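Local coordinates for protein cyanuric acid amidohydrolase (Azorhizobium caulinodans, PDB 4NQ3) that catalyses the hydrolytic opening of the s-triazine ring of cyanuric acid, giving carboxybiuret that decarboxylates spontaneously to biuret, at residues D146-Q154 with W219-S227. Residues are numbered along the deposited sequence; the frame is centred on the assembly and turned at random.
Sequences DPEDVHFVQ and WSARASCSS. With BR8 (barbituric acid), chain C.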
loop_
_atom_site.group_PDB
_atom_site.type_symbol
_atom_site.label_atom_id
_atom_site.label_comp_id
_atom_site.label_asym_id
_atom_site.label_seq_id
_atom_site.Cartn_x
_atom_site.Cartn_y
_atom_site.Cartn_z
ATOM N N ASP A 146 42.646 13.898 7.435
ATOM C CA ASP A 146 41.966 14.294 8.665
ATOM C C ASP A 146 40.474 13.942 8.603
ATOM O O ASP A 146 39.726 14.452 7.765
ATOM C CB ASP A 146 42.164 15.793 8.898
ATOM C CG ASP A 146 41.788 16.225 10.292
ATOM O OD1 ASP A 146 41.199 15.396 11.026
ATOM O OD2 ASP A 146 42.127 17.380 10.663
ATOM N N PRO A 147 40.028 13.049 9.486
ATOM C CA PRO A 147 38.602 12.722 9.459
ATOM C C PRO A 147 37.695 13.940 9.722
ATOM O O PRO A 147 36.571 13.954 9.240
ATOM C CB PRO A 147 38.465 11.666 10.565
ATOM C CG PRO A 147 39.811 11.065 10.662
ATOM C CD PRO A 147 40.771 12.198 10.424
ATOM N N GLU A 148 38.155 14.960 10.435
ATOM C CA GLU A 148 37.269 16.096 10.669
ATOM C C GLU A 148 37.003 16.846 9.372
ATOM O O GLU A 148 36.091 17.669 9.303
ATOM C CB GLU A 148 37.831 17.045 11.740
ATOM C CG GLU A 148 37.823 16.451 13.153
ATOM C CD GLU A 148 36.396 16.153 13.667
ATOM O OE1 GLU A 148 35.974 14.964 13.650
ATOM O OE2 GLU A 148 35.697 17.105 14.090
ATOM N N ASP A 149 37.733 16.501 8.321
ATOM C CA ASP A 149 37.517 17.145 7.039
ATOM C C ASP A 149 36.554 16.343 6.178
ATOM O O ASP A 149 36.268 16.730 5.054
ATOM C CB ASP A 149 38.841 17.344 6.302
ATOM C CG ASP A 149 39.681 18.446 6.918
ATOM O OD1 ASP A 149 39.095 19.448 7.394
ATOM O OD2 ASP A 149 40.923 18.315 6.928
ATOM N N VAL A 150 36.057 15.230 6.705
ATOM C CA VAL A 150 35.020 14.466 6.029
ATOM C C VAL A 150 33.660 14.960 6.485
ATOM O O VAL A 150 33.404 15.075 7.673
ATOM C CB VAL A 150 35.154 12.953 6.314
ATOM C CG1 VAL A 150 33.921 12.208 5.864
ATOM C CG2 VAL A 150 36.402 12.389 5.632
ATOM N N HIS A 151 32.763 15.211 5.544
ATOM C CA HIS A 151 31.471 15.791 5.895
ATOM C C HIS A 151 30.282 14.891 5.627
ATOM O O HIS A 151 29.219 15.085 6.199
ATOM C CB HIS A 151 31.283 17.115 5.163
ATOM C CG HIS A 151 32.062 18.221 5.785
ATOM N ND1 HIS A 151 31.539 19.021 6.779
ATOM C CD2 HIS A 151 33.340 18.625 5.603
ATOM C CE1 HIS A 151 32.459 19.883 7.170
ATOM N NE2 HIS A 151 33.561 19.661 6.476
ATOM N N PHE A 152 30.467 13.889 4.786
ATOM C CA PHE A 152 29.370 13.038 4.409
ATOM C C PHE A 152 29.890 11.788 3.728
ATOM O O PHE A 152 30.679 11.882 2.809
ATOM C CB PHE A 152 28.462 13.805 3.485
ATOM C CG PHE A 152 27.141 13.171 3.273
ATOM C CD1 PHE A 152 26.138 13.330 4.213
ATOM C CD2 PHE A 152 26.882 12.455 2.108
ATOM C CE1 PHE A 152 24.898 12.777 4.019
ATOM C CE2 PHE A 152 25.630 11.881 1.902
ATOM C CZ PHE A 152 24.630 12.052 2.861
ATOM N N VAL A 153 29.516 10.617 4.218
ATOM C CA VAL A 153 29.898 9.385 3.549
ATOM C C VAL A 153 28.657 8.614 3.114
ATOM O O VAL A 153 27.903 8.106 3.949
ATOM C CB VAL A 153 30.774 8.517 4.439
ATOM C CG1 VAL A 153 31.204 7.257 3.693
ATOM C CG2 VAL A 153 31.974 9.321 4.847
ATOM N N GLN A 154 28.428 8.570 1.802
ATOM C CA GLN A 154 27.308 7.836 1.222
ATOM C C GLN A 154 27.721 6.397 0.969
ATOM O O GLN A 154 28.771 6.162 0.431
ATOM C CB GLN A 154 26.858 8.517 -0.070
ATOM C CG GLN A 154 25.686 7.886 -0.750
ATOM C CD GLN A 154 24.474 7.846 0.133
ATOM O OE1 GLN A 154 24.012 8.872 0.638
ATOM N NE2 GLN A 154 23.958 6.647 0.352
ATOM N N TRP A 219 26.675 5.820 17.034
ATOM C CA TRP A 219 26.313 6.310 15.719
ATOM C C TRP A 219 27.341 7.278 15.165
ATOM O O TRP A 219 28.151 7.841 15.901
ATOM C CB TRP A 219 24.930 6.973 15.723
ATOM C CG TRP A 219 24.706 8.033 16.759
ATOM C CD1 TRP A 219 24.128 7.867 17.991
ATOM C CD2 TRP A 219 25.024 9.433 16.651
ATOM N NE1 TRP A 219 24.078 9.073 18.652
ATOM C CE2 TRP A 219 24.625 10.046 17.854
ATOM C CE3 TRP A 219 25.609 10.225 15.654
ATOM C CZ2 TRP A 219 24.790 11.411 18.086
ATOM C CZ3 TRP A 219 25.774 11.587 15.894
ATOM C CH2 TRP A 219 25.366 12.160 17.101
ATOM N N SER A 220 27.308 7.426 13.844
ATOM C CA SER A 220 28.141 8.379 13.122
ATOM C C SER A 220 27.341 9.624 12.771
ATOM O O SER A 220 26.158 9.540 12.422
ATOM C CB SER A 220 28.699 7.751 11.841
ATOM O OG SER A 220 29.057 8.768 10.921
ATOM N N ALA A 221 27.986 10.777 12.840
ATOM C CA ALA A 221 27.349 12.014 12.400
ATOM C C ALA A 221 27.509 12.207 10.885
ATOM O O ALA A 221 27.063 13.213 10.329
ATOM C CB ALA A 221 27.938 13.204 13.149
ATOM N N ARG A 222 28.141 11.254 10.213
ATOM C CA ARG A 222 28.420 11.484 8.818
ATOM C C ARG A 222 27.971 10.362 7.898
ATOM O O ARG A 222 27.910 10.538 6.670
ATOM C CB ARG A 222 29.907 11.761 8.656
ATOM C CG ARG A 222 30.154 13.232 8.917
ATOM C CD ARG A 222 31.538 13.550 9.373
ATOM N NE ARG A 222 31.814 12.997 10.686
ATOM C CZ ARG A 222 33.037 12.923 11.183
ATOM N NH1 ARG A 222 34.050 13.398 10.479
ATOM N NH2 ARG A 222 33.253 12.384 12.372
ATOM N N ALA A 223 27.592 9.237 8.494
ATOM C CA ALA A 223 27.138 8.083 7.729
ATOM C C ALA A 223 25.805 8.344 7.036
ATOM O O ALA A 223 24.873 8.877 7.638
ATOM C CB ALA A 223 27.034 6.846 8.639
ATOM N N SER A 224 25.725 7.977 5.761
ATOM C CA SER A 224 24.441 7.935 5.081
ATOM C C SER A 224 24.332 6.656 4.246
ATOM O O SER A 224 24.974 6.520 3.223
ATOM C CB SER A 224 24.253 9.162 4.216
ATOM O OG SER A 224 23.088 9.021 3.429
ATOM N N CYS A 225 23.529 5.703 4.697
ATOM C CA CYS A 225 23.473 4.404 4.040
ATOM C C CYS A 225 22.141 4.110 3.385
ATOM O O CYS A 225 21.082 4.386 3.947
ATOM C CB CYS A 225 23.803 3.336 5.050
ATOM S SG CYS A 225 25.383 3.736 5.785
ATOM N N SER A 226 22.212 3.548 2.188
ATOM C CA SER A 226 21.045 3.260 1.372
ATOM C C SER A 226 21.171 1.832 0.837
ATOM O O SER A 226 22.175 1.474 0.199
ATOM C CB SER A 226 20.935 4.276 0.235
ATOM O OG SER A 226 19.853 3.986 -0.620
ATOM N N SER A 227 20.171 1.010 1.138
ATOM C CA SER A 227 20.215 -0.407 0.811
ATOM C C SER A 227 19.454 -0.645 -0.504
ATOM O O SER A 227 18.581 0.128 -0.862
ATOM C CB SER A 227 19.635 -1.221 1.971
ATOM O OG SER A 227 19.786 -2.619 1.790
HETATM N N1 BR8 C . 16.988 2.234 0.093
HETATM C C2 BR8 C . 16.334 3.034 -0.778
HETATM O O2 BR8 C . 16.152 2.624 -1.908
HETATM N N3 BR8 C . 15.883 4.263 -0.387
HETATM C C4 BR8 C . 16.075 4.744 0.934
HETATM O O4 BR8 C . 15.649 5.851 1.250
HETATM C C5 BR8 C . 16.836 3.955 2.002
HETATM C C6 BR8 C . 17.253 2.618 1.405
HETATM O O8 BR8 C . 17.847 1.825 2.098
HETATM O O HOH W 1 21.383 7.465 1.704
#
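Arg-222 runs out nearly extended at chi2 (155°) and then bends at chi3 (-67°), which brings its guanidinium to the 3-10 turn 147-149, where the edge of the group meets two main-chain oxygens: NH1 lies 2.9 Å from Pro-147 O and makes a weak but straight bond to Val-150 O. The carboxylate of Glu-148 stands nearly perpendicular to it in a long salt bridge, while the stronger ionic partner of NH2 is Glu-201. Losing this arm to an alanine is likely to leave Glu-201 without its charged partner and the turn less firmly tied to the neighbouring strand. Further on the strands pair in parallel: Val-153 N reaches Arg-222 O at 2.9 Å, and Val-153 O takes Ser-224 N. Although Phe-152 CB points away from the other strand, CG anti to the backbone N (chi1 -166°) brings CZ against Ser-224 CB. Gln-154 NE2 and Ser-224 OG share a water, which accepts from the amide and donates to the hydroxyl. Ser-227 grips barbituric acid through N to O8 (2.6 Å) and O to N1, beside the nucleophile Ser-226. Two parallel strands of the four-stranded mixed sheet, in the probable repeat unit B, thus carry one of three potential Ser-Lys dyads, Ser-226 with Lys-156.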